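Local coordinates for D-3-phosphoglycerate dehydrogenase (Sulfolobus tokodaii, PDB 2EKL), which binds NAD and probably oxidises D-3-phosphoglycerate in the pathway that leads to serine, at residues D15-L18 and I19-R23; L190-L193 and L194-D198; A291-R294 and V295-T299. One frame throughout, in Å; residues are numbered along the deposited sequence.

Contact 1. Residues D15-L18 and I19-R23; sequences DEIL and IKTLR
The N-terminal turns of helix 16-24, the connection of the beta-alpha-beta unit made with strands 7-10 and 28-31, bring Ile17 against Thr21 and Glu16 against Ile19 and Arg23. Asp15 is the N-cap: Asp15 OD1 accepts from Ile17 N at 2.8 Å through the lone pair turned away from OD2, a nearly straight bond. Ile17 O is in turn gripped twice by Thr21, one turn further on, by Thr21 N at 3.0 Å and by Thr21 OG1 at 2.7 Å, the two donors arriving from opposite faces of the carbonyl plane. With OG1 anti to its own carbonyl carbon (chi1 -62°), the threonine hydroxyl swings back along the helix to that oxygen. The side chains of Ile17 and Thr21 run alongside each other, as do those of Leu18 and Leu22, where Leu18 CD2 meets Leu22 CD1 at 3.5 Å. These leucines are buried: Leu18 reaches Thr300 of helix 289-309, Leu22 reaches Val29 of strand 28-31.

Glu16 and Arg23, both exposed, flank the buried Ile19. Glu16, bent at its second torsion, lays OE2 over Ile19, 3.3 Å from Ile19 CB. The same oxygen is 4.1 Å from Arg23 NH1 but well out of the guanidinium plane, where no N-H points at it; any attraction is probably one of charge alone, short of a salt bridge. Ile19 CG2 lies over one face of the Arg23 guanidinium, 3.3 Å above its plane and displaced toward the rim.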
ATOM      1  N   ASP A  15      21.780   8.192  17.531  1.00 30.95           N
ATOM      2  CA  ASP A  15      22.562   7.184  16.829  1.00 30.70           C
ATOM      3  C   ASP A  15      24.026   7.345  17.214  1.00 30.11           C
ATOM      4  O   ASP A  15      24.565   8.449  17.180  1.00 29.11           O
ATOM      5  CB  ASP A  15      22.400   7.351  15.319  1.00 32.24           C
ATOM      6  CG  ASP A  15      22.908   6.152  14.542  1.00 34.68           C
ATOM      7  OD1 ASP A  15      24.103   5.814  14.665  1.00 35.65           O
ATOM      8  OD2 ASP A  15      22.106   5.546  13.805  1.00 37.20           O
ATOM      9  N   GLU A  16      24.663   6.236  17.573  1.00 30.55           N
ATOM     10  CA  GLU A  16      26.058   6.258  17.994  1.00 32.72           C
ATOM     11  C   GLU A  16      27.029   6.743  16.918  1.00 31.13           C
ATOM     12  O   GLU A  16      28.145   7.150  17.231  1.00 28.56           O
ATOM     13  CB  GLU A  16      26.475   4.865  18.473  1.00 36.14           C
ATOM     14  CG  GLU A  16      27.730   4.852  19.336  1.00 41.85           C
ATOM     15  CD  GLU A  16      27.556   5.633  20.628  1.00 44.71           C
ATOM     16  OE1 GLU A  16      26.593   5.348  21.372  1.00 45.71           O
ATOM     17  OE2 GLU A  16      28.383   6.530  20.903  1.00 46.86           O
ATOM     18  N   ILE A  17      26.609   6.710  15.657  1.00 30.09           N
ATOM     19  CA  ILE A  17      27.480   7.152  14.572  1.00 29.44           C
ATOM     20  C   ILE A  17      27.947   8.594  14.770  1.00 28.55           C
ATOM     21  O   ILE A  17      29.126   8.903  14.586  1.00 27.78           O
ATOM     22  CB  ILE A  17      26.778   7.036  13.198  1.00 31.19           C
ATOM     23  CG1 ILE A  17      27.727   7.486  12.082  1.00 33.23           C
ATOM     24  CG2 ILE A  17      25.522   7.890  13.177  1.00 31.77           C
ATOM     25  CD1 ILE A  17      29.002   6.675  11.986  1.00 35.52           C
ATOM     26  N   LEU A  18      27.023   9.469  15.158  1.00 26.90           N
ATOM     27  CA  LEU A  18      27.337  10.878  15.369  1.00 25.90           C
ATOM     28  C   LEU A  18      28.287  11.069  16.547  1.00 25.33           C
ATOM     29  O   LEU A  18      29.260  11.814  16.452  1.00 24.29           O
ATOM     30  CB  LEU A  18      26.046  11.677  15.594  1.00 26.62           C
ATOM     31  CG  LEU A  18      26.124  13.209  15.617  1.00 27.52           C
ATOM     32  CD1 LEU A  18      24.745  13.787  15.314  1.00 29.11           C
ATOM     33  CD2 LEU A  18      26.621  13.702  16.964  1.00 26.59           C
ATOM     34  N   ILE A  19      28.004  10.393  17.656  1.00 23.62           N
ATOM     35  CA  ILE A  19      28.844  10.505  18.840  1.00 24.49           C
ATOM     36  C   ILE A  19      30.244   9.964  18.551  1.00 22.54           C
ATOM     37  O   ILE A  19      31.246  10.583  18.908  1.00 22.93           O
ATOM     38  CB  ILE A  19      28.242   9.720  20.022  1.00 25.68           C
ATOM     39  CG1 ILE A  19      26.842  10.249  20.337  1.00 27.83           C
ATOM     40  CG2 ILE A  19      29.138   9.855  21.244  1.00 27.13           C
ATOM     41  CD1 ILE A  19      26.140   9.496  21.455  1.00 30.32           C
ATOM     42  N   LYS A  20      30.299   8.805  17.906  1.00 22.14           N
ATOM     43  CA  LYS A  20      31.572   8.174  17.562  1.00 22.66           C
ATOM     44  C   LYS A  20      32.403   9.083  16.663  1.00 22.87           C
ATOM     45  O   LYS A  20      33.608   9.235  16.861  1.00 22.07           O
ATOM     46  CB  LYS A  20      31.315   6.838  16.858  1.00 23.61           C
ATOM     47  CG  LYS A  20      32.542   6.213  16.202  1.00 24.82           C
ATOM     48  CD  LYS A  20      32.228   4.818  15.673  1.00 24.82           C
ATOM     49  CE  LYS A  20      33.351   4.287  14.789  1.00 27.77           C
ATOM     50  NZ  LYS A  20      34.656   4.244  15.505  1.00 26.59           N
ATOM     51  N   THR A  21      31.749   9.694  15.681  1.00 21.98           N
ATOM     52  CA  THR A  21      32.429  10.581  14.746  1.00 21.94           C
ATOM     53  C   THR A  21      33.052  11.781  15.455  1.00 22.91           C
ATOM     54  O   THR A  21      34.191  12.155  15.172  1.00 23.81           O
ATOM     55  CB  THR A  21      31.451  11.060  13.648  1.00 23.14           C
ATOM     56  OG1 THR A  21      30.989   9.925  12.904  1.00 21.45           O
ATOM     57  CG2 THR A  21      32.138  12.030  12.696  1.00 25.04           C
ATOM     58  N   LEU A  22      32.311  12.375  16.384  1.00 22.80           N
ATOM     59  CA  LEU A  22      32.807  13.522  17.132  1.00 23.87           C
ATOM     60  C   LEU A  22      33.957  13.113  18.046  1.00 23.93           C
ATOM     61  O   LEU A  22      34.980  13.794  18.113  1.00 24.93           O
ATOM     62  CB  LEU A  22      31.682  14.141  17.964  1.00 25.48           C
ATOM     63  CG  LEU A  22      30.562  14.824  17.173  1.00 26.37           C
ATOM     64  CD1 LEU A  22      29.494  15.327  18.129  1.00 26.90           C
ATOM     65  CD2 LEU A  22      31.142  15.976  16.356  1.00 27.21           C
ATOM     66  N   ARG A  23      33.791  11.999  18.748  1.00 23.32           N
ATOM     67  CA  ARG A  23      34.830  11.529  19.651  1.00 24.71           C
ATOM     68  C   ARG A  23      36.121  11.190  18.911  1.00 24.82           C
ATOM     69  O   ARG A  23      37.209  11.513  19.387  1.00 25.30           O
ATOM     70  CB  ARG A  23      34.323  10.325  20.455  1.00 27.35           C
ATOM     71  CG  ARG A  23      33.406  10.748  21.593  1.00 29.04           C
ATOM     72  CD  ARG A  23      32.748   9.587  22.315  1.00 31.63           C
ATOM     73  NE  ARG A  23      32.035  10.074  23.493  1.00 34.00           N
ATOM     74  CZ  ARG A  23      31.124   9.382  24.169  1.00 35.66           C
ATOM     75  NH1 ARG A  23      30.801   8.154  23.792  1.00 35.75           N
ATOM     76  NH2 ARG A  23      30.534   9.926  25.226  1.00 37.01           N
TER

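Contact 2. Residues L190-L193 and L194-D198; sequences LEEL and LKNSD
With OG anti to its carbonyl carbon (chi1 -65°), Ser197 turns its hydroxyl back onto Leu193 O, and a similar first torsion in Asn196 (-64°) folds its amide over Glu192 O. Both groups close the C-terminal end of helix 190-196, where Ser197 is the first residue to leave helical backbone angles. Its OG donates to Leu193 O at 2.7 Å from above the carbonyl plane, while Asn196 N reaches the same oxygen from the other face at 3.3 Å. Asn196 ND2 donates to Glu192 O at 2.9 Å, and the backbone N of Asn196 adds only a weak bond there; the last carbonyls are thus held partly by side chains. An alanine in place of Ser197 would remove the hydroxyl and is likely to take the short side-chain bond from Leu193 O and leave this helix end less firmly fixed.

Asn196 ND2 also lies 3.5 Å from Glu192 CG, and the carboxylate and amide planes stand almost at right angles. On the exposed side Glu191 and Lys195 run the same way, touching through Glu191 CG and Lys195 CD at 3.8 Å, their charged ends too far apart to pair. The apolar side is made by Leu190 CG on Leu194 CD1, 3.7 Å apart.

This helix belongs to the Rossmann-type NAD-binding domain. Leu190 and Leu193 pack on Tyr171 of strand 167-171, Leu194 meets Gln218 and Leu221 of helix 216-221, and at the entry to strand 199-202 the Asp198 carboxylate makes a salt bridge to Lys223 and accepts a hydrogen bond from Thr144 N.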
ATOM      1  N   LEU A 190      -6.316  24.988  -6.887  1.00 21.85           N
ATOM      2  CA  LEU A 190      -6.817  24.100  -5.845  1.00 22.19           C
ATOM      3  C   LEU A 190      -8.276  23.766  -6.135  1.00 22.25           C
ATOM      4  O   LEU A 190      -8.727  22.644  -5.901  1.00 20.65           O
ATOM      5  CB  LEU A 190      -6.687  24.758  -4.471  1.00 21.87           C
ATOM      6  CG  LEU A 190      -7.150  23.898  -3.290  1.00 21.78           C
ATOM      7  CD1 LEU A 190      -6.401  22.570  -3.289  1.00 20.55           C
ATOM      8  CD2 LEU A 190      -6.915  24.643  -1.991  1.00 22.66           C
ATOM      9  N   GLU A 191      -9.012  24.744  -6.657  1.00 21.75           N
ATOM     10  CA  GLU A 191     -10.418  24.545  -6.985  1.00 21.34           C
ATOM     11  C   GLU A 191     -10.598  23.433  -8.013  1.00 20.42           C
ATOM     12  O   GLU A 191     -11.437  22.551  -7.837  1.00 18.40           O
ATOM     13  CB  GLU A 191     -11.031  25.842  -7.530  1.00 24.87           C
ATOM     14  CG  GLU A 191     -12.534  25.759  -7.794  1.00 27.70           C
ATOM     15  CD  GLU A 191     -13.081  27.012  -8.454  1.00 30.30           C
ATOM     16  OE1 GLU A 191     -12.711  28.121  -8.018  1.00 33.33           O
ATOM     17  OE2 GLU A 191     -13.888  26.889  -9.401  1.00 32.45           O
ATOM     18  N   GLU A 192      -9.810  23.474  -9.085  1.00 19.51           N
ATOM     19  CA  GLU A 192      -9.920  22.463 -10.126  1.00 20.47           C
ATOM     20  C   GLU A 192      -9.517  21.096  -9.590  1.00 18.77           C
ATOM     21  O   GLU A 192     -10.156  20.090  -9.898  1.00 20.03           O
ATOM     22  CB  GLU A 192      -9.046  22.821 -11.334  1.00 22.75           C
ATOM     23  CG  GLU A 192      -9.362  21.974 -12.565  1.00 27.18           C
ATOM     24  CD  GLU A 192      -8.537  22.347 -13.784  1.00 30.71           C
ATOM     25  OE1 GLU A 192      -8.450  23.551 -14.106  1.00 32.77           O
ATOM     26  OE2 GLU A 192      -7.983  21.432 -14.429  1.00 32.59           O
ATOM     27  N   LEU A 193      -8.453  21.066  -8.793  1.00 18.12           N
ATOM     28  CA  LEU A 193      -7.979  19.817  -8.209  1.00 16.38           C
ATOM     29  C   LEU A 193      -9.081  19.204  -7.352  1.00 17.02           C
ATOM     30  O   LEU A 193      -9.412  18.027  -7.500  1.00 18.00           O
ATOM     31  CB  LEU A 193      -6.731  20.063  -7.351  1.00 15.91           C
ATOM     32  CG  LEU A 193      -6.059  18.832  -6.720  1.00 16.32           C
ATOM     33  CD1 LEU A 193      -4.581  19.112  -6.508  1.00 16.55           C
ATOM     34  CD2 LEU A 193      -6.735  18.471  -5.396  1.00 17.25           C
ATOM     35  N   LEU A 194      -9.660  20.012  -6.471  1.00 16.99           N
ATOM     36  CA  LEU A 194     -10.725  19.538  -5.592  1.00 17.55           C
ATOM     37  C   LEU A 194     -11.955  19.044  -6.355  1.00 18.18           C
ATOM     38  O   LEU A 194     -12.505  17.998  -6.042  1.00 16.68           O
ATOM     39  CB  LEU A 194     -11.125  20.646  -4.613  1.00 18.24           C
ATOM     40  CG  LEU A 194     -10.028  21.064  -3.627  1.00 20.06           C
ATOM     41  CD1 LEU A 194     -10.437  22.329  -2.902  1.00 20.94           C
ATOM     42  CD2 LEU A 194      -9.761  19.925  -2.637  1.00 21.20           C
ATOM     43  N   LYS A 195     -12.384  19.785  -7.367  1.00 20.03           N
ATOM     44  CA  LYS A 195     -13.564  19.381  -8.126  1.00 20.84           C
ATOM     45  C   LYS A 195     -13.386  18.118  -8.970  1.00 19.21           C
ATOM     46  O   LYS A 195     -14.362  17.433  -9.278  1.00 19.45           O
ATOM     47  CB  LYS A 195     -14.017  20.530  -9.034  1.00 22.29           C
ATOM     48  CG  LYS A 195     -14.374  21.807  -8.285  1.00 26.76           C
ATOM     49  CD  LYS A 195     -14.714  22.942  -9.238  1.00 31.62           C
ATOM     50  CE  LYS A 195     -15.927  22.615 -10.091  1.00 35.18           C
ATOM     51  NZ  LYS A 195     -17.153  22.436  -9.263  1.00 37.61           N
ATOM     52  N   ASN A 196     -12.147  17.793  -9.326  1.00 18.09           N
ATOM     53  CA  ASN A 196     -11.891  16.640 -10.187  1.00 18.74           C
ATOM     54  C   ASN A 196     -11.133  15.444  -9.608  1.00 18.60           C
ATOM     55  O   ASN A 196     -10.904  14.465 -10.318  1.00 18.98           O
ATOM     56  CB  ASN A 196     -11.158  17.120 -11.445  1.00 19.59           C
ATOM     57  CG  ASN A 196     -12.004  18.056 -12.289  1.00 22.12           C
ATOM     58  OD1 ASN A 196     -12.911  17.621 -12.999  1.00 22.13           O
ATOM     59  ND2 ASN A 196     -11.720  19.351 -12.204  1.00 21.59           N
ATOM     60  N   SER A 197     -10.755  15.495  -8.336  1.00 18.09           N
ATOM     61  CA  SER A 197      -9.988  14.391  -7.761  1.00 17.29           C
ATOM     62  C   SER A 197     -10.791  13.327  -7.024  1.00 17.67           C
ATOM     63  O   SER A 197     -11.653  13.638  -6.204  1.00 17.21           O
ATOM     64  CB  SER A 197      -8.910  14.939  -6.820  1.00 17.86           C
ATOM     65  OG  SER A 197      -7.957  15.709  -7.536  1.00 19.14           O
ATOM     66  N   ASP A 198     -10.490  12.067  -7.323  1.00 17.19           N
ATOM     67  CA  ASP A 198     -11.153  10.946  -6.669  1.00 17.70           C
ATOM     68  C   ASP A 198     -10.353  10.646  -5.405  1.00 17.00           C
ATOM     69  O   ASP A 198     -10.882  10.135  -4.420  1.00 16.24           O
ATOM     70  CB  ASP A 198     -11.179   9.742  -7.609  1.00 17.39           C
ATOM     71  CG  ASP A 198     -11.908  10.045  -8.906  1.00 18.24           C
ATOM     72  OD1 ASP A 198     -13.128  10.299  -8.855  1.00 19.50           O
ATOM     73  OD2 ASP A 198     -11.258  10.050  -9.974  1.00 16.01           O
TER

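Contact 3. Residues A291-R294 and V295-T299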
ATOM      1  N   ALA A 291      15.810   5.214   6.394  1.00 15.56           N
ATOM      2  CA  ALA A 291      15.581   6.637   6.625  1.00 15.35           C
ATOM      3  C   ALA A 291      16.235   7.113   7.915  1.00 16.19           C
ATOM      4  O   ALA A 291      16.850   8.181   7.955  1.00 16.08           O
ATOM      5  CB  ALA A 291      14.082   6.936   6.660  1.00 14.35           C
ATOM      6  N   GLN A 292      16.105   6.318   8.971  1.00 15.95           N
ATOM      7  CA  GLN A 292      16.688   6.675  10.255  1.00 18.14           C
ATOM      8  C   GLN A 292      18.212   6.723  10.179  1.00 19.49           C
ATOM      9  O   GLN A 292      18.841   7.538  10.853  1.00 17.98           O
ATOM     10  CB  GLN A 292      16.238   5.693  11.335  1.00 19.03           C
ATOM     11  CG  GLN A 292      14.791   5.886  11.790  1.00 20.60           C
ATOM     12  CD  GLN A 292      14.488   7.321  12.188  1.00 23.99           C
ATOM     13  OE1 GLN A 292      13.875   8.075  11.427  1.00 28.47           O
ATOM     14  NE2 GLN A 292      14.928   7.710  13.377  1.00 20.65           N
ATOM     15  N   LYS A 293      18.804   5.854   9.362  1.00 19.20           N
ATOM     16  CA  LYS A 293      20.256   5.855   9.207  1.00 20.74           C
ATOM     17  C   LYS A 293      20.663   7.118   8.451  1.00 21.80           C
ATOM     18  O   LYS A 293      21.681   7.743   8.763  1.00 21.58           O
ATOM     19  CB  LYS A 293      20.732   4.622   8.433  1.00 21.92           C
ATOM     20  CG  LYS A 293      22.236   4.623   8.166  1.00 26.59           C
ATOM     21  CD  LYS A 293      22.659   3.467   7.272  1.00 31.81           C
ATOM     22  CE  LYS A 293      24.141   3.547   6.934  1.00 34.82           C
ATOM     23  NZ  LYS A 293      24.555   2.489   5.975  1.00 37.59           N
ATOM     24  N   ARG A 294      19.871   7.501   7.453  1.00 19.49           N
ATOM     25  CA  ARG A 294      20.187   8.705   6.694  1.00 20.52           C
ATOM     26  C   ARG A 294      20.072   9.944   7.579  1.00 20.51           C
ATOM     27  O   ARG A 294      20.855  10.886   7.437  1.00 20.18           O
ATOM     28  CB  ARG A 294      19.273   8.846   5.472  1.00 18.95           C
ATOM     29  CG  ARG A 294      19.590   7.864   4.351  1.00 24.15           C
ATOM     30  CD  ARG A 294      19.043   8.373   3.031  1.00 22.32           C
ATOM     31  NE  ARG A 294      17.593   8.490   3.078  1.00 23.94           N
ATOM     32  CZ  ARG A 294      16.756   7.473   2.904  1.00 20.54           C
ATOM     33  NH1 ARG A 294      17.228   6.253   2.659  1.00 18.50           N
ATOM     34  NH2 ARG A 294      15.448   7.677   2.991  1.00 20.37           N
ATOM     35  N   VAL A 295      19.100   9.948   8.487  1.00 18.75           N
ATOM     36  CA  VAL A 295      18.931  11.082   9.390  1.00 20.75           C
ATOM     37  C   VAL A 295      20.203  11.251  10.216  1.00 21.83           C
ATOM     38  O   VAL A 295      20.728  12.357  10.347  1.00 21.73           O
ATOM     39  CB  VAL A 295      17.725  10.881  10.341  1.00 20.53           C
ATOM     40  CG1 VAL A 295      17.745  11.931  11.445  1.00 22.14           C
ATOM     41  CG2 VAL A 295      16.423  10.994   9.554  1.00 20.52           C
ATOM     42  N   ALA A 296      20.707  10.147  10.755  1.00 21.03           N
ATOM     43  CA  ALA A 296      21.923  10.185  11.560  1.00 21.67           C
ATOM     44  C   ALA A 296      23.134  10.618  10.737  1.00 21.75           C
ATOM     45  O   ALA A 296      23.895  11.492  11.161  1.00 22.46           O
ATOM     46  CB  ALA A 296      22.179   8.814  12.189  1.00 21.79           C
ATOM     47  N   GLU A 297      23.310  10.012   9.565  1.00 21.43           N
ATOM     48  CA  GLU A 297      24.441  10.336   8.695  1.00 22.38           C
ATOM     49  C   GLU A 297      24.422  11.773   8.196  1.00 22.59           C
ATOM     50  O   GLU A 297      25.452  12.448   8.181  1.00 21.06           O
ATOM     51  CB  GLU A 297      24.474   9.401   7.485  1.00 24.12           C
ATOM     52  CG  GLU A 297      24.544   7.926   7.835  1.00 29.78           C
ATOM     53  CD  GLU A 297      24.774   7.059   6.616  1.00 31.90           C
ATOM     54  OE1 GLU A 297      24.120   7.302   5.580  1.00 35.20           O
ATOM     55  OE2 GLU A 297      25.603   6.129   6.694  1.00 36.24           O
ATOM     56  N   MET A 298      23.251  12.235   7.772  1.00 21.14           N
ATOM     57  CA  MET A 298      23.118  13.593   7.272  1.00 23.12           C
ATOM     58  C   MET A 298      23.336  14.620   8.371  1.00 22.29           C
ATOM     59  O   MET A 298      23.999  15.633   8.157  1.00 23.85           O
ATOM     60  CB  MET A 298      21.739  13.793   6.649  1.00 23.41           C
ATOM     61  CG  MET A 298      21.548  13.049   5.348  1.00 27.76           C
ATOM     62  SD  MET A 298      19.967  13.457   4.601  1.00 32.48           S
ATOM     63  CE  MET A 298      20.113  15.255   4.530  1.00 22.04           C
ATOM     64  N   THR A 299      22.773  14.364   9.547  1.00 21.36           N
ATOM     65  CA  THR A 299      22.934  15.290  10.656  1.00 20.98           C
ATOM     66  C   THR A 299      24.412  15.338  11.032  1.00 21.06           C
ATOM     67  O   THR A 299      24.955  16.403  11.320  1.00 19.59           O
ATOM     68  CB  THR A 299      22.088  14.862  11.873  1.00 20.97           C
ATOM     69  OG1 THR A 299      20.700  14.860  11.513  1.00 19.33           O
ATOM     70  CG2 THR A 299      22.295  15.830  13.039  1.00 22.35           C
TER
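Lys293 stretches its chain across the carboxylate of Glu297, one turn on in helix 289-309, and overlaps it with methylenes more than with its ammonium. Lys293 CE sits 3.0 Å from Glu297 OE2, whereas Lys293 NZ is 3.9 Å from that oxygen, a long salt bridge. The lysine is extended throughout, with CG anti to the backbone N (chi1 176°), and this carries NZ past the carboxylate; Glu297, leaning back along the helix, brings its CG within 3.0 Å of Lys293 O. Beneath the pair, Glu297 N donates to Lys293 O at 2.9 Å, one of the regular i to i+4 backbone bonds that continue with Met298 N on Arg294 O.

On the buried side Val295 sets CG2 3.3 Å from Ala291 O. Val295 O takes two donors, Thr299 N at 3.0 Å and Thr299 OG1 at 2.8 Å, from opposite faces of the plane, which gives the hydroxyl of the buried Thr299 a partner within the helix. Thr299 touches Leu18, and Ala296 packs on Ile17, placing this flank against helix 16-24. Met298 leans over Arg294 O and reaches Ala97 and Ala100.

Arg294 bends at its third torsion so that its guanidinium passes beside Ala291, whose CA lies 3.8 Å above one face near the rim. NH2 then meets Ala100 O and forms a salt bridge with Glu139 of the second subunit. The charges therefore do different work: Lys293 and Glu297 make a loose, local pair, probably of modest strength, while Arg294 spends its charge across the dimer interface.

From the N terminus, contact 1 comes first, within the helix that crosses over from strand 7-10 to strand 28-31 of the five-stranded sheet. Contact 2 follows in the NAD-binding domain, built on a seven-stranded parallel sheet, on the opposite side of the chain's centre, about 48 Å from contact 1 between centres. Contact 3 lies on the long C-terminal helix, which returns to the first domain. Each is a run within one helix or at its end, so none closes a long loop, and they follow in series without nesting or crossing. Contacts 1 and 3 do touch: Asp15 CB, at the N-cap of helix 16-24, lies 3.5 Å from Ala296 CB, and Ile17 and Leu18 also meet helix 289-309.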